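Local coordinates for structural protein ORF273 (Acidianus two-tailed virus, PDB 4ART) that is a virion structural protein of unknown detailed function, with a new fold that withstands heat and acid and is seen here as a pair of subunits, at residues Leu214-His219 / Leu233-Ala238; Phe104-Gly109 / Leu264-Leu269; Pro111-Ile116 / Ile197-Gln202. All coordinates share one frame; numbering follows the deposited sequence.

Interaction 1 (Leu214-His219 / Leu233-Ala238). With SO4 (sulfate ion), chain F.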
# COMPACT_ATOMS: atom_id res chain seq x y z
N LEU A 214 -9.42 6.24 -3.44
CA LEU A 214 -8.12 6.20 -2.78
C LEU A 214 -7.09 6.72 -3.79
O LEU A 214 -6.26 7.55 -3.45
CB LEU A 214 -7.73 4.74 -2.41
CG LEU A 214 -8.38 4.04 -1.21
CD1 LEU A 214 -7.95 2.58 -1.16
CD2 LEU A 214 -8.02 4.72 0.11
N ARG A 215 -7.12 6.19 -5.03
CA ARG A 215 -6.18 6.49 -6.13
C ARG A 215 -6.14 7.92 -6.64
O ARG A 215 -5.05 8.48 -6.73
CB ARG A 215 -6.39 5.49 -7.28
CG ARG A 215 -5.90 4.08 -6.92
CD ARG A 215 -5.91 3.15 -8.12
NE ARG A 215 -5.25 1.87 -7.83
CZ ARG A 215 -5.88 0.72 -7.61
NH1 ARG A 215 -7.21 0.67 -7.69
NH2 ARG A 215 -5.20 -0.38 -7.37
N ILE A 216 -7.29 8.53 -6.94
CA ILE A 216 -7.34 9.90 -7.45
C ILE A 216 -6.65 10.97 -6.54
O ILE A 216 -5.80 11.70 -7.05
CB ILE A 216 -8.77 10.28 -7.91
CG1 ILE A 216 -9.16 9.44 -9.16
CG2 ILE A 216 -8.88 11.78 -8.15
CD1 ILE A 216 -10.61 9.50 -9.50
N PRO A 217 -6.93 11.04 -5.21
CA PRO A 217 -6.21 12.03 -4.39
C PRO A 217 -4.73 11.64 -4.24
O PRO A 217 -3.89 12.53 -4.08
CB PRO A 217 -7.00 12.04 -3.06
CG PRO A 217 -8.30 11.38 -3.37
CD PRO A 217 -7.95 10.35 -4.41
N TYR A 218 -4.38 10.33 -4.35
CA TYR A 218 -2.99 9.90 -4.30
C TYR A 218 -2.27 10.44 -5.54
O TYR A 218 -1.12 10.89 -5.45
CB TYR A 218 -2.92 8.35 -4.20
CG TYR A 218 -1.51 7.81 -4.06
CD1 TYR A 218 -0.72 7.58 -5.18
CD2 TYR A 218 -0.96 7.55 -2.81
CE1 TYR A 218 0.59 7.12 -5.05
CE2 TYR A 218 0.35 7.07 -2.67
CZ TYR A 218 1.12 6.86 -3.80
OH TYR A 218 2.41 6.40 -3.66
N HIS A 219 -2.95 10.37 -6.71
CA HIS A 219 -2.41 10.85 -7.98
C HIS A 219 -2.18 12.36 -7.92
O HIS A 219 -1.16 12.85 -8.39
CB HIS A 219 -3.34 10.46 -9.14
CG HIS A 219 -3.37 8.99 -9.43
ND1 HIS A 219 -2.27 8.16 -9.18
CD2 HIS A 219 -4.35 8.24 -9.97
CE1 HIS A 219 -2.62 6.95 -9.57
NE2 HIS A 219 -3.86 6.93 -10.06
N LEU A 233 -10.59 17.13 -5.30
CA LEU A 233 -11.35 18.09 -4.50
C LEU A 233 -12.81 17.64 -4.39
O LEU A 233 -13.39 17.75 -3.31
CB LEU A 233 -11.22 19.48 -5.11
CG LEU A 233 -9.97 20.33 -4.81
CD1 LEU A 233 -8.67 19.58 -4.71
CD2 LEU A 233 -9.89 21.51 -5.74
N LYS A 234 -13.40 17.10 -5.50
CA LYS A 234 -14.77 16.56 -5.50
C LYS A 234 -14.88 15.41 -4.49
O LYS A 234 -15.80 15.40 -3.67
CB LYS A 234 -15.18 16.07 -6.91
CG LYS A 234 -16.17 17.01 -7.58
CD LYS A 234 -16.46 16.65 -9.03
CE LYS A 234 -17.31 17.72 -9.69
NZ LYS A 234 -18.06 17.23 -10.88
N ILE A 235 -13.90 14.50 -4.50
CA ILE A 235 -13.86 13.36 -3.58
C ILE A 235 -13.67 13.86 -2.14
O ILE A 235 -14.36 13.36 -1.25
CB ILE A 235 -12.77 12.35 -4.00
CG1 ILE A 235 -13.12 11.72 -5.37
CG2 ILE A 235 -12.60 11.26 -2.91
CD1 ILE A 235 -12.01 10.93 -6.08
N ALA A 236 -12.72 14.81 -1.94
CA ALA A 236 -12.41 15.42 -0.64
C ALA A 236 -13.68 16.02 -0.03
O ALA A 236 -14.00 15.71 1.12
CB ALA A 236 -11.37 16.53 -0.81
N HIS A 237 -14.42 16.83 -0.81
CA HIS A 237 -15.66 17.47 -0.38
C HIS A 237 -16.67 16.44 0.10
O HIS A 237 -17.22 16.62 1.18
CB HIS A 237 -16.25 18.35 -1.49
CG HIS A 237 -15.56 19.67 -1.63
ND1 HIS A 237 -15.26 20.21 -2.87
CD2 HIS A 237 -15.40 20.63 -0.70
CE1 HIS A 237 -14.72 21.39 -2.62
NE2 HIS A 237 -14.82 21.70 -1.32
N ALA A 238 -16.89 15.35 -0.69
CA ALA A 238 -17.83 14.29 -0.35
C ALA A 238 -17.37 13.52 0.88
O ALA A 238 -18.17 13.25 1.76
CB ALA A 238 -18.03 13.34 -1.53
S SO4 F . -1.69 1.30 -7.27
O1 SO4 F . -2.53 2.34 -7.89
O2 SO4 F . -2.36 0.75 -6.09
O3 SO4 F . -1.45 0.21 -8.21
O4 SO4 F . -0.42 1.93 -6.88
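Ile216 and Pro217, neighbours on helix 210-221, both pack against Ile235 of helix 229-242. Just before them, Arg215 leaves the helix away from this seam; its chain, extended from CG to NE, meets a sulfate probably taken up from the crystallisation liquor. The anion lies at the edge of the guanidinium with its sulfur in the plane; NE gives O1 a nearly straight bond (2.8 Å, 163°), while NH2 reaches O2 by a weak, bent one. NH2 also forms a salt bridge with Asp211 of the second subunit, whose Ser112 and Ser114 bind the same sulfate, so this face of the helix belongs to the dimer interface. Ile216 turns toward helix 229-242, though Asn192 of the second subunit also packs on it. Its CG1 stands beside the backbone N (chi1 -67°), which leaves CG2 anti to it, and Ile235 CD1 lodges in the angle of the branch, 3.8 Å from both Ile216 CB and Ile216 CG2. The two side chains cross at about a right angle, and Tyr208 touches both. Two helices consecutive in the chain meet here, joined between these segments by apolar side chains alone. Pro217 follows with its ring turned toward the same partner, CG standing 4.3 Å from Ile235 CG2. Lacking an N-H, its nitrogen makes no bond to the preceding turn, and the helix kinks there; the next backbone bond, Tyr218 N to Leu214 O, is weak. Regular bonding has returned by His219, whose N is 2.8 Å from Arg215 O. The His219 ring holds carboxylates at both nitrogens, Asp223 at ND1 and Glu195 of the second subunit at NE2, an environment that would tend to stabilise a positively charged imidazole.

Interaction 2 (Phe104-Gly109 / Leu264-Leu269)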
# COMPACT_ATOMS: atom_id res chain seq x y z
N PHE A 104 -0.79 13.59 3.35
CA PHE A 104 -1.77 12.76 2.66
C PHE A 104 -2.24 11.58 3.53
O PHE A 104 -3.44 11.31 3.61
CB PHE A 104 -1.26 12.31 1.29
CG PHE A 104 -2.22 11.42 0.57
CD1 PHE A 104 -3.32 11.96 -0.09
CD2 PHE A 104 -2.05 10.04 0.58
CE1 PHE A 104 -4.26 11.13 -0.70
CE2 PHE A 104 -2.96 9.22 -0.07
CZ PHE A 104 -4.06 9.77 -0.72
N ASP A 105 -1.31 10.91 4.19
CA ASP A 105 -1.61 9.80 5.10
C ASP A 105 -2.48 10.28 6.27
O ASP A 105 -3.38 9.56 6.66
CB ASP A 105 -0.32 9.15 5.62
CG ASP A 105 0.47 8.33 4.60
OD1 ASP A 105 0.06 8.31 3.40
OD2 ASP A 105 1.51 7.75 4.99
N ILE A 106 -2.23 11.50 6.81
CA ILE A 106 -2.98 12.15 7.92
C ILE A 106 -4.44 12.38 7.50
O ILE A 106 -5.36 12.04 8.24
CB ILE A 106 -2.36 13.55 8.29
CG1 ILE A 106 -1.01 13.44 8.99
CG2 ILE A 106 -3.33 14.45 9.09
CD1 ILE A 106 -0.37 14.84 9.22
N ASP A 107 -4.61 13.01 6.34
CA ASP A 107 -5.88 13.46 5.79
C ASP A 107 -6.74 12.37 5.10
O ASP A 107 -7.97 12.47 5.10
CB ASP A 107 -5.65 14.72 4.93
CG ASP A 107 -4.98 15.87 5.68
OD1 ASP A 107 -5.34 16.10 6.87
OD2 ASP A 107 -4.11 16.55 5.08
N TYR A 108 -6.10 11.29 4.59
CA TYR A 108 -6.74 10.18 3.88
C TYR A 108 -6.29 8.78 4.31
O TYR A 108 -6.61 7.81 3.62
CB TYR A 108 -6.50 10.30 2.36
CG TYR A 108 -7.08 11.54 1.72
CD1 TYR A 108 -6.36 12.73 1.69
CD2 TYR A 108 -8.32 11.51 1.10
CE1 TYR A 108 -6.89 13.88 1.10
CE2 TYR A 108 -8.85 12.64 0.47
CZ TYR A 108 -8.13 13.82 0.48
OH TYR A 108 -8.63 14.95 -0.13
N GLY A 109 -5.58 8.68 5.43
CA GLY A 109 -5.07 7.41 5.93
C GLY A 109 -6.11 6.53 6.58
O GLY A 109 -5.97 6.11 7.74
N LEU A 264 -3.32 21.68 12.55
CA LEU A 264 -3.38 22.62 11.44
C LEU A 264 -2.12 23.48 11.38
O LEU A 264 -1.68 23.81 10.28
CB LEU A 264 -4.70 23.40 11.40
CG LEU A 264 -5.94 22.48 11.34
CD1 LEU A 264 -7.19 23.25 11.59
CD2 LEU A 264 -6.01 21.72 10.01
N LYS A 265 -1.47 23.71 12.54
CA LYS A 265 -0.18 24.40 12.57
C LYS A 265 0.86 23.48 11.89
O LYS A 265 1.69 23.96 11.12
CB LYS A 265 0.23 24.73 14.03
CG LYS A 265 1.54 25.51 14.18
CD LYS A 265 1.36 27.03 14.04
CE LYS A 265 2.67 27.78 14.06
NZ LYS A 265 2.47 29.25 14.13
N LEU A 266 0.74 22.16 12.13
CA LEU A 266 1.59 21.11 11.58
C LEU A 266 1.71 21.11 10.05
O LEU A 266 2.82 20.99 9.55
CB LEU A 266 1.11 19.73 12.07
CG LEU A 266 2.04 18.57 11.82
CD1 LEU A 266 3.37 18.85 12.39
CD2 LEU A 266 1.49 17.31 12.41
N GLU A 267 0.58 21.25 9.33
CA GLU A 267 0.53 21.26 7.86
C GLU A 267 1.31 22.44 7.25
O GLU A 267 1.66 22.38 6.08
CB GLU A 267 -0.91 21.22 7.31
CG GLU A 267 -1.94 20.52 8.19
CD GLU A 267 -2.43 19.14 7.80
OE1 GLU A 267 -2.50 18.84 6.58
OE2 GLU A 267 -2.83 18.38 8.71
N ARG A 268 1.64 23.46 8.06
CA ARG A 268 2.42 24.61 7.63
C ARG A 268 3.94 24.36 7.69
O ARG A 268 4.71 25.16 7.14
CB ARG A 268 2.10 25.85 8.51
CG ARG A 268 0.61 26.14 8.68
CD ARG A 268 0.30 27.43 9.43
NE ARG A 268 0.99 28.62 8.91
CZ ARG A 268 0.72 29.22 7.75
NH1 ARG A 268 -0.20 28.72 6.94
NH2 ARG A 268 1.40 30.30 7.38
N LEU A 269 4.38 23.27 8.35
CA LEU A 269 5.80 22.97 8.58
C LEU A 269 6.63 22.17 7.53
O LEU A 269 6.99 21.01 7.76
CB LEU A 269 6.01 22.48 10.03
CG LEU A 269 5.32 23.29 11.14
CD1 LEU A 269 5.48 22.61 12.48
CD2 LEU A 269 5.84 24.72 11.21
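A 2.8 Å backbone bond from Tyr108 N to Phe104 O closes the helical turn that presents Ile106 and Asp107 to Leu266 and Glu267. Across the contact no hydrogen bond forms. Instead the carboxylates of Asp107 and Glu267 approach from opposite directions, their planes only 25° apart, and bring Asp107 OD2 to 3.2 Å from Glu267 OE1. Such closeness of two like-charged acceptors would probably raise the pKa of one or both, so that a proton may be held there, which would suit a protein stable in acid. Glu267 gets there by a bend in its chain (chi2 -105°), which also sets its OE2 4.0 Å from Ile106 CG2. Next to the acids, Ile106 CD1 and Leu266 CD2 make a looser apolar contact at 4.4 Å. A type I turn from Leu266 to Leu269, closed by Leu269 N to Leu266 O at 3.0 Å, bends the chain here. Both apolar residues rest on the large mixed sheet, Ile106 on Ala156 and Gln248, Leu266 on Tyr154 and on Cys250 of the disulfide with Cys263, so the C-terminal turn is laid against helix 99-108 beside strands 154-161 and 247-253.

Interaction 3 (Pro111-Ile116 / Ile197-Gln202). With SO4 (sulfate ion), chain E.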
# COMPACT_ATOMS: atom_id res chain seq x y z
N PRO A 111 -8.33 3.26 7.40
CA PRO A 111 -8.00 1.84 7.55
C PRO A 111 -8.33 1.09 6.28
O PRO A 111 -9.19 1.49 5.49
CB PRO A 111 -8.97 1.34 8.62
CG PRO A 111 -10.00 2.38 8.71
CD PRO A 111 -9.41 3.67 8.32
N SER A 112 -7.60 0.02 6.10
CA SER A 112 -7.74 -0.97 5.08
C SER A 112 -9.22 -1.45 5.09
O SER A 112 -9.79 -1.64 6.18
CB SER A 112 -6.79 -2.12 5.43
OG SER A 112 -7.47 -3.36 5.45
N ILE A 113 -9.82 -1.66 3.89
CA ILE A 113 -11.20 -2.14 3.73
C ILE A 113 -11.34 -3.48 4.43
O ILE A 113 -12.29 -3.69 5.20
CB ILE A 113 -11.62 -2.18 2.22
CG1 ILE A 113 -12.04 -0.78 1.75
CG2 ILE A 113 -12.78 -3.18 1.93
CD1 ILE A 113 -13.37 -0.19 2.38
N SER A 114 -10.35 -4.36 4.22
CA SER A 114 -10.28 -5.68 4.81
C SER A 114 -10.44 -5.61 6.32
O SER A 114 -11.23 -6.37 6.88
CB SER A 114 -8.96 -6.37 4.45
OG SER A 114 -8.81 -6.56 3.05
N ASP A 115 -9.70 -4.74 6.97
CA ASP A 115 -9.74 -4.54 8.41
C ASP A 115 -11.10 -4.07 8.92
O ASP A 115 -11.63 -4.71 9.83
CB ASP A 115 -8.64 -3.56 8.88
CG ASP A 115 -7.26 -4.20 9.02
OD1 ASP A 115 -7.18 -5.42 9.11
OD2 ASP A 115 -6.27 -3.46 9.05
N ILE A 116 -11.68 -3.03 8.33
CA ILE A 116 -13.01 -2.49 8.77
C ILE A 116 -14.11 -3.51 8.59
O ILE A 116 -14.96 -3.65 9.47
CB ILE A 116 -13.39 -1.14 8.10
CG1 ILE A 116 -12.26 -0.19 8.13
CG2 ILE A 116 -14.71 -0.49 8.62
CD1 ILE A 116 -11.97 0.03 6.80
N ILE A 197 -17.76 -5.86 -3.46
CA ILE A 197 -18.89 -4.91 -3.57
C ILE A 197 -18.57 -3.56 -2.89
O ILE A 197 -18.81 -2.50 -3.49
CB ILE A 197 -20.21 -5.50 -3.00
CG1 ILE A 197 -20.60 -6.81 -3.77
CG2 ILE A 197 -21.36 -4.45 -3.05
CD1 ILE A 197 -21.84 -7.61 -3.17
N VAL A 198 -18.07 -3.61 -1.64
CA VAL A 198 -17.76 -2.44 -0.81
C VAL A 198 -16.68 -1.58 -1.47
O VAL A 198 -16.87 -0.35 -1.60
CB VAL A 198 -17.39 -2.81 0.68
CG1 VAL A 198 -16.97 -1.60 1.51
CG2 VAL A 198 -18.48 -3.63 1.36
N ALA A 199 -15.58 -2.21 -1.93
CA ALA A 199 -14.41 -1.50 -2.42
C ALA A 199 -14.34 -1.19 -3.90
O ALA A 199 -13.70 -0.22 -4.29
CB ALA A 199 -13.16 -2.25 -2.01
N GLU A 200 -14.91 -2.07 -4.73
CA GLU A 200 -14.78 -2.01 -6.20
C GLU A 200 -16.06 -1.86 -7.00
O GLU A 200 -15.98 -1.71 -8.23
CB GLU A 200 -14.09 -3.30 -6.68
CG GLU A 200 -12.75 -3.59 -6.06
CD GLU A 200 -12.25 -4.95 -6.48
OE1 GLU A 200 -11.69 -5.05 -7.60
OE2 GLU A 200 -12.37 -5.91 -5.70
N GLU A 201 -17.23 -1.95 -6.37
CA GLU A 201 -18.49 -1.88 -7.12
C GLU A 201 -19.38 -0.69 -6.85
O GLU A 201 -19.76 0.02 -7.78
CB GLU A 201 -19.26 -3.22 -7.11
CG GLU A 201 -18.44 -4.38 -7.69
CD GLU A 201 -19.11 -5.74 -7.74
OE1 GLU A 201 -20.00 -6.02 -6.90
OE2 GLU A 201 -18.69 -6.56 -8.59
N GLN A 202 -19.71 -0.46 -5.58
CA GLN A 202 -20.62 0.63 -5.23
C GLN A 202 -20.01 2.03 -5.43
O GLN A 202 -18.88 2.24 -4.97
CB GLN A 202 -21.13 0.49 -3.78
CG GLN A 202 -20.03 0.71 -2.73
CD GLN A 202 -20.45 0.80 -1.30
OE1 GLN A 202 -21.61 1.05 -0.98
NE2 GLN A 202 -19.48 0.71 -0.42
S SO4 E . -6.10 -3.85 2.15
O1 SO4 E . -7.49 -3.55 2.47
O2 SO4 E . -5.17 -3.18 3.04
O3 SO4 E . -5.91 -5.29 2.24
O4 SO4 E . -5.81 -3.38 0.79
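The flat amide of Gln202 has at its edge the carbonyl of Val198, the residue that meets Ile113 across the contact. Gln202 NE2 donates to a lone pair of Val198 O at 3.1 Å, with the acceptor only 11° out of the amide plane; NE2 also donates to Leu169 O, and OE1 accepts from Arg170 NH1. This tie stands where helix 188-201 widens into a pi-type turn, Gln202 N reaching back to Ile197 O at 3.1 Å. Ile113 meets the other helix with two branches: CD1 lies 4.0 Å from Val198 CG1, the side chains crossing obliquely, and, with CG1 beside the backbone N (chi1 -82°), CG2 falls anti to it and lies 4.1 Å from Ala199 CB. Ser112 is the N-cap of helix 113-123, its OG accepting from Asp115 N at 3.0 Å and 167°. The same OG donates at 3.0 Å to O1 of a sulfate probably from the crystallisation liquor, with Ser114 N adding a weak bond, and Arg215 of the second subunit packs on Ser114. Apolar packing thus joins the two helices, while the positive end of a helix dipole, with its N-H and hydroxyl groups, probably makes this corner attractive to an anion at the subunit boundary.

In the fold
Interactions 1 and 3 are buried and wholly apolar between their segments, whereas interaction 2, only partly buried, adds two neighbouring carboxylates. Interactions 1 and 2 touch directly: Phe104 and Tyr108 of helix 99-108 pack on Pro217, with the Tyr108 side chain also reaching Ala236, so helix 99-108 lies between the large sheet, met by Ile106, and helices 210-221 and 229-242. Interactions 1 and 3 do not touch, yet one helix of each, 188-201 and 210-221, follows the other in the chain, and both border the second subunit, partly through residues that bind sulfate. Interaction 2, touched by no other chain of the assembly, joins distant parts of the sequence, and both other contacts fall between its segments along the chain.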